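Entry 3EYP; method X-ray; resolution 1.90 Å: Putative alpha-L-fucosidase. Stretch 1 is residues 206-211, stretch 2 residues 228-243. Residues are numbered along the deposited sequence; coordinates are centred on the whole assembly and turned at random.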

# COMPACT_ATOMS: atom_id res chain seq x y z
N VAL A 206 3.61 -9.51 -0.87
CA VAL A 206 2.89 -8.52 -1.71
C VAL A 206 3.63 -8.29 -3.00
O VAL A 206 4.87 -8.47 -3.09
CB VAL A 206 2.60 -7.23 -0.92
CG1 VAL A 206 1.86 -7.58 0.42
CG2 VAL A 206 3.90 -6.41 -0.62
N ARG A 207 2.88 -7.87 -4.01
CA ARG A 207 3.42 -7.65 -5.33
C ARG A 207 3.38 -6.22 -5.79
O ARG A 207 2.60 -5.39 -5.29
CB ARG A 207 2.60 -8.48 -6.36
CG ARG A 207 1.12 -8.03 -6.54
CD ARG A 207 0.36 -8.87 -7.64
NE ARG A 207 -0.81 -8.18 -8.18
CZ ARG A 207 -2.09 -8.45 -7.86
NH1 ARG A 207 -2.38 -9.31 -6.90
NH2 ARG A 207 -3.08 -7.75 -8.41
N TRP A 208 4.15 -5.96 -6.83
CA TRP A 208 3.99 -4.75 -7.64
C TRP A 208 2.75 -4.81 -8.55
O TRP A 208 2.22 -5.85 -8.89
CB TRP A 208 5.23 -4.49 -8.50
CG TRP A 208 5.28 -3.13 -9.06
CD1 TRP A 208 4.97 -1.96 -8.43
CD2 TRP A 208 5.74 -2.77 -10.37
NE1 TRP A 208 5.18 -0.90 -9.29
CE2 TRP A 208 5.66 -1.38 -10.48
CE3 TRP A 208 6.20 -3.52 -11.47
CZ2 TRP A 208 6.05 -0.70 -11.65
CZ3 TRP A 208 6.59 -2.86 -12.61
CH2 TRP A 208 6.52 -1.47 -12.70
N MET A 209 2.30 -3.63 -8.97
CA MET A 209 1.08 -3.54 -9.75
C MET A 209 1.27 -2.92 -11.12
O MET A 209 0.35 -2.45 -11.72
CB MET A 209 -0.04 -2.82 -9.01
CG MET A 209 0.44 -1.82 -8.06
SD MET A 209 1.35 -0.43 -8.71
CE MET A 209 0.01 0.50 -9.42
N GLY A 210 2.51 -2.85 -11.53
CA GLY A 210 2.92 -2.53 -12.87
C GLY A 210 3.07 -1.10 -13.35
O GLY A 210 3.47 -0.88 -14.48
N ASN A 211 2.71 -0.12 -12.53
CA ASN A 211 3.03 1.31 -12.78
C ASN A 211 3.38 2.10 -11.52
O ASN A 211 3.24 1.62 -10.41
CB ASN A 211 1.92 2.02 -13.56
CG ASN A 211 0.65 2.21 -12.74
OD1 ASN A 211 0.63 3.04 -11.85
ND2 ASN A 211 -0.42 1.40 -13.03
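Stretch 2, residues 228-243: AIRDEAQYYKGLNEGM

Stretch 2 lies on segment 206-211, which forms no regular helix or strand, as two pieces of helix joined by a turn. The first piece, 228-230, is the end of a helix that begins earlier in the chain; Asp-231 leaves helical phi/psi, a 3-10 segment follows at 233-234, and Tyr-235 takes the N-cap position of the short helix 236-240. That second helix carries most of the contact, and Gly-242, with positive phi, ends its helical course. The closest CA pairing recorded is Met-209 with Asn-240, CA to CA 4.2 Å, so the two backbones nearly touch there. From that point Gly-210 faces Tyr-236 one helical turn back, while Arg-207 has Ile-229 of the first helix as its neighbour, CA to CA 6.9 Å. The pairings thus run backwards in the second helix, which leans obliquely back against the direction of stretch 1.

The polar rule of this contact is that side chains reach for backbone carbonyls across the gap. Arg-207, its CA-to-CB bond pointing toward stretch 2, runs out through chi1 p and two t torsions and brings both NE (2.9 Å) and NH2 (3.1 Å) to Leu-239 O, a forked pair of hydrogen bonds made at the edge of the guanidinium. Near the C-terminal end of a short helix such a carbonyl is free to accept a side-chain donor. The favour is returned from the helix: Asn-240 ND2 donates to Met-209 O at 2.9 Å with an angle of 160°. A fourth hydrogen bond joins two side chains, Asn-211 ND2 to Tyr-236 OH at 3.0 Å, with the amide nitrogen at the ring edge, near its plane. Weaker CA-H...O contacts run in both directions beside these bonds, from Met-209 CA to Leu-239 O at 3.6 Å and from Asn-240 CA to Met-209 O at 3.3 Å. Each of the two carbonyls thus collects more than one approach.

Apolar packing is modest and centres on Leu-239, which has the largest covered area in stretch 2. Its CB sits 3.5 Å from Trp-208 O, a buried carbonyl that has no polar partner in the model, and its CD1 lies 4.3 Å from Trp-208 CE3. The indole also comes within reach of Glu-232, CZ3 to OE1 3.6 Å, so the far part of the ring extends toward the turn between the helices. On the first helix, Ile-229 CD1 packs against Arg-207 CB at 3.8 Å, covering the aliphatic root of the arginine.

Two glycines stand where a side chain would not fit. Gly-210 has positive phi, and an ideal CB there would stand 2.9 Å from Tyr-236 CD1, a clash; its O instead lies 3.3 Å from Tyr-236 CE1, at the ring edge. Gly-242, also with positive phi, brings its CA to 3.4 Å from Arg-207 NH2, and an ideal CB would fall 2.7 Å from that nitrogen. In both places backbone conformation and close packing point to the same residue. Together the two stretches bury 526 Å².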

# COMPACT_ATOMS: atom_id res chain seq x y z
N ALA A 228 3.47 -14.00 -13.02
CA ALA A 228 3.30 -12.60 -13.37
C ALA A 228 4.37 -11.79 -12.67
O ALA A 228 4.89 -10.86 -13.22
CB ALA A 228 1.91 -12.05 -13.04
N ILE A 229 4.67 -12.16 -11.43
CA ILE A 229 5.68 -11.44 -10.69
C ILE A 229 7.03 -11.68 -11.35
O ILE A 229 7.82 -10.76 -11.59
CB ILE A 229 5.68 -11.86 -9.19
CG1 ILE A 229 4.36 -11.35 -8.58
CG2 ILE A 229 6.98 -11.32 -8.48
CD1 ILE A 229 3.99 -11.94 -7.21
N ARG A 230 7.23 -12.94 -11.67
CA ARG A 230 8.49 -13.42 -12.22
C ARG A 230 8.81 -12.70 -13.52
O ARG A 230 9.88 -12.14 -13.68
CB ARG A 230 8.50 -14.93 -12.45
CG ARG A 230 9.93 -15.47 -12.71
CD ARG A 230 9.85 -16.86 -13.19
NE ARG A 230 9.32 -16.93 -14.56
CZ ARG A 230 8.95 -18.06 -15.14
NH1 ARG A 230 8.48 -18.06 -16.37
NH2 ARG A 230 9.07 -19.21 -14.48
N ASP A 231 7.86 -12.76 -14.43
CA ASP A 231 7.96 -12.15 -15.77
C ASP A 231 7.29 -10.78 -15.87
O ASP A 231 6.60 -10.43 -16.81
CB ASP A 231 7.38 -13.11 -16.82
CG ASP A 231 8.14 -14.43 -16.88
OD1 ASP A 231 9.28 -14.54 -16.40
OD2 ASP A 231 7.58 -15.41 -17.42
N GLU A 232 7.54 -10.02 -14.83
CA GLU A 232 7.03 -8.64 -14.64
C GLU A 232 6.61 -7.90 -15.94
O GLU A 232 5.44 -7.60 -16.22
CB GLU A 232 8.12 -7.83 -13.92
CG GLU A 232 7.61 -6.72 -13.04
CD GLU A 232 8.72 -5.93 -12.33
OE1 GLU A 232 9.36 -5.09 -13.01
OE2 GLU A 232 8.87 -6.11 -11.10
N ALA A 233 7.61 -7.62 -16.76
CA ALA A 233 7.41 -6.70 -17.88
C ALA A 233 6.43 -7.19 -18.94
O ALA A 233 5.92 -6.43 -19.78
CB ALA A 233 8.77 -6.34 -18.55
N GLN A 234 6.14 -8.47 -18.88
CA GLN A 234 5.31 -9.09 -19.90
C GLN A 234 3.91 -9.44 -19.38
O GLN A 234 3.07 -10.00 -20.09
CB GLN A 234 6.07 -10.27 -20.51
CG GLN A 234 7.41 -9.78 -21.28
CD GLN A 234 7.09 -8.82 -22.48
OE1 GLN A 234 6.15 -9.06 -23.22
NE2 GLN A 234 7.87 -7.74 -22.64
N TYR A 235 3.64 -9.05 -18.13
CA TYR A 235 2.31 -9.31 -17.49
C TYR A 235 1.76 -8.11 -16.73
O TYR A 235 1.48 -8.17 -15.54
CB TYR A 235 2.40 -10.45 -16.45
CG TYR A 235 2.61 -11.83 -17.02
CD1 TYR A 235 1.54 -12.71 -17.14
CD2 TYR A 235 3.86 -12.27 -17.43
CE1 TYR A 235 1.70 -13.98 -17.66
CE2 TYR A 235 4.04 -13.56 -17.93
CZ TYR A 235 2.93 -14.40 -18.02
OH TYR A 235 3.06 -15.68 -18.51
N TYR A 236 1.64 -7.02 -17.43
CA TYR A 236 1.07 -5.79 -16.84
C TYR A 236 -0.27 -6.09 -16.22
O TYR A 236 -0.54 -5.75 -15.08
CB TYR A 236 0.88 -4.65 -17.88
CG TYR A 236 0.30 -3.39 -17.28
CD1 TYR A 236 1.07 -2.55 -16.48
CD2 TYR A 236 -1.00 -3.04 -17.48
CE1 TYR A 236 0.54 -1.42 -15.90
CE2 TYR A 236 -1.53 -1.88 -16.91
CZ TYR A 236 -0.74 -1.08 -16.13
OH TYR A 236 -1.24 0.07 -15.57
N LYS A 237 -1.13 -6.75 -16.99
CA LYS A 237 -2.49 -6.96 -16.52
C LYS A 237 -2.51 -7.88 -15.32
O LYS A 237 -3.16 -7.63 -14.33
CB LYS A 237 -3.37 -7.53 -17.61
CG LYS A 237 -4.77 -7.78 -17.15
CD LYS A 237 -5.51 -8.64 -18.18
CE LYS A 237 -6.41 -7.83 -19.05
NZ LYS A 237 -7.34 -8.81 -19.78
N GLY A 238 -1.73 -8.93 -15.41
CA GLY A 238 -1.57 -9.89 -14.33
C GLY A 238 -1.13 -9.26 -13.02
O GLY A 238 -1.46 -9.72 -11.93
N LEU A 239 -0.35 -8.18 -13.15
CA LEU A 239 0.12 -7.49 -11.96
C LEU A 239 -0.87 -6.45 -11.53
O LEU A 239 -1.15 -6.28 -10.36
CB LEU A 239 1.51 -6.88 -12.20
CG LEU A 239 2.73 -7.80 -12.34
CD1 LEU A 239 4.00 -6.99 -12.56
CD2 LEU A 239 2.88 -8.67 -11.11
N ASN A 240 -1.35 -5.68 -12.49
CA ASN A 240 -2.17 -4.51 -12.21
C ASN A 240 -3.62 -4.91 -11.76
O ASN A 240 -4.20 -4.30 -10.90
CB ASN A 240 -2.22 -3.58 -13.43
CG ASN A 240 -2.90 -2.28 -13.18
OD1 ASN A 240 -4.00 -2.05 -13.73
ND2 ASN A 240 -2.24 -1.36 -12.39
N GLU A 241 -4.16 -5.92 -12.43
CA GLU A 241 -5.53 -6.44 -12.15
C GLU A 241 -5.56 -7.70 -11.33
O GLU A 241 -6.55 -8.02 -10.68
CB GLU A 241 -6.30 -6.65 -13.46
CG GLU A 241 -6.56 -5.29 -14.13
CD GLU A 241 -7.39 -5.30 -15.41
OE1 GLU A 241 -8.02 -6.34 -15.69
OE2 GLU A 241 -7.37 -4.26 -16.13
N GLY A 242 -4.50 -8.46 -11.46
CA GLY A 242 -4.40 -9.72 -10.84
C GLY A 242 -5.32 -10.65 -11.63
O GLY A 242 -5.73 -10.33 -12.73
N MET A 243 -5.57 -11.81 -11.06
CA MET A 243 -6.47 -12.81 -11.68
C MET A 243 -7.36 -13.49 -10.63
O MET A 243 -6.89 -13.94 -9.57
CB MET A 243 -5.65 -13.91 -12.42
CG MET A 243 -4.49 -13.44 -13.36
SD MET A 243 -3.38 -14.76 -13.89
CE MET A 243 -1.91 -13.76 -14.28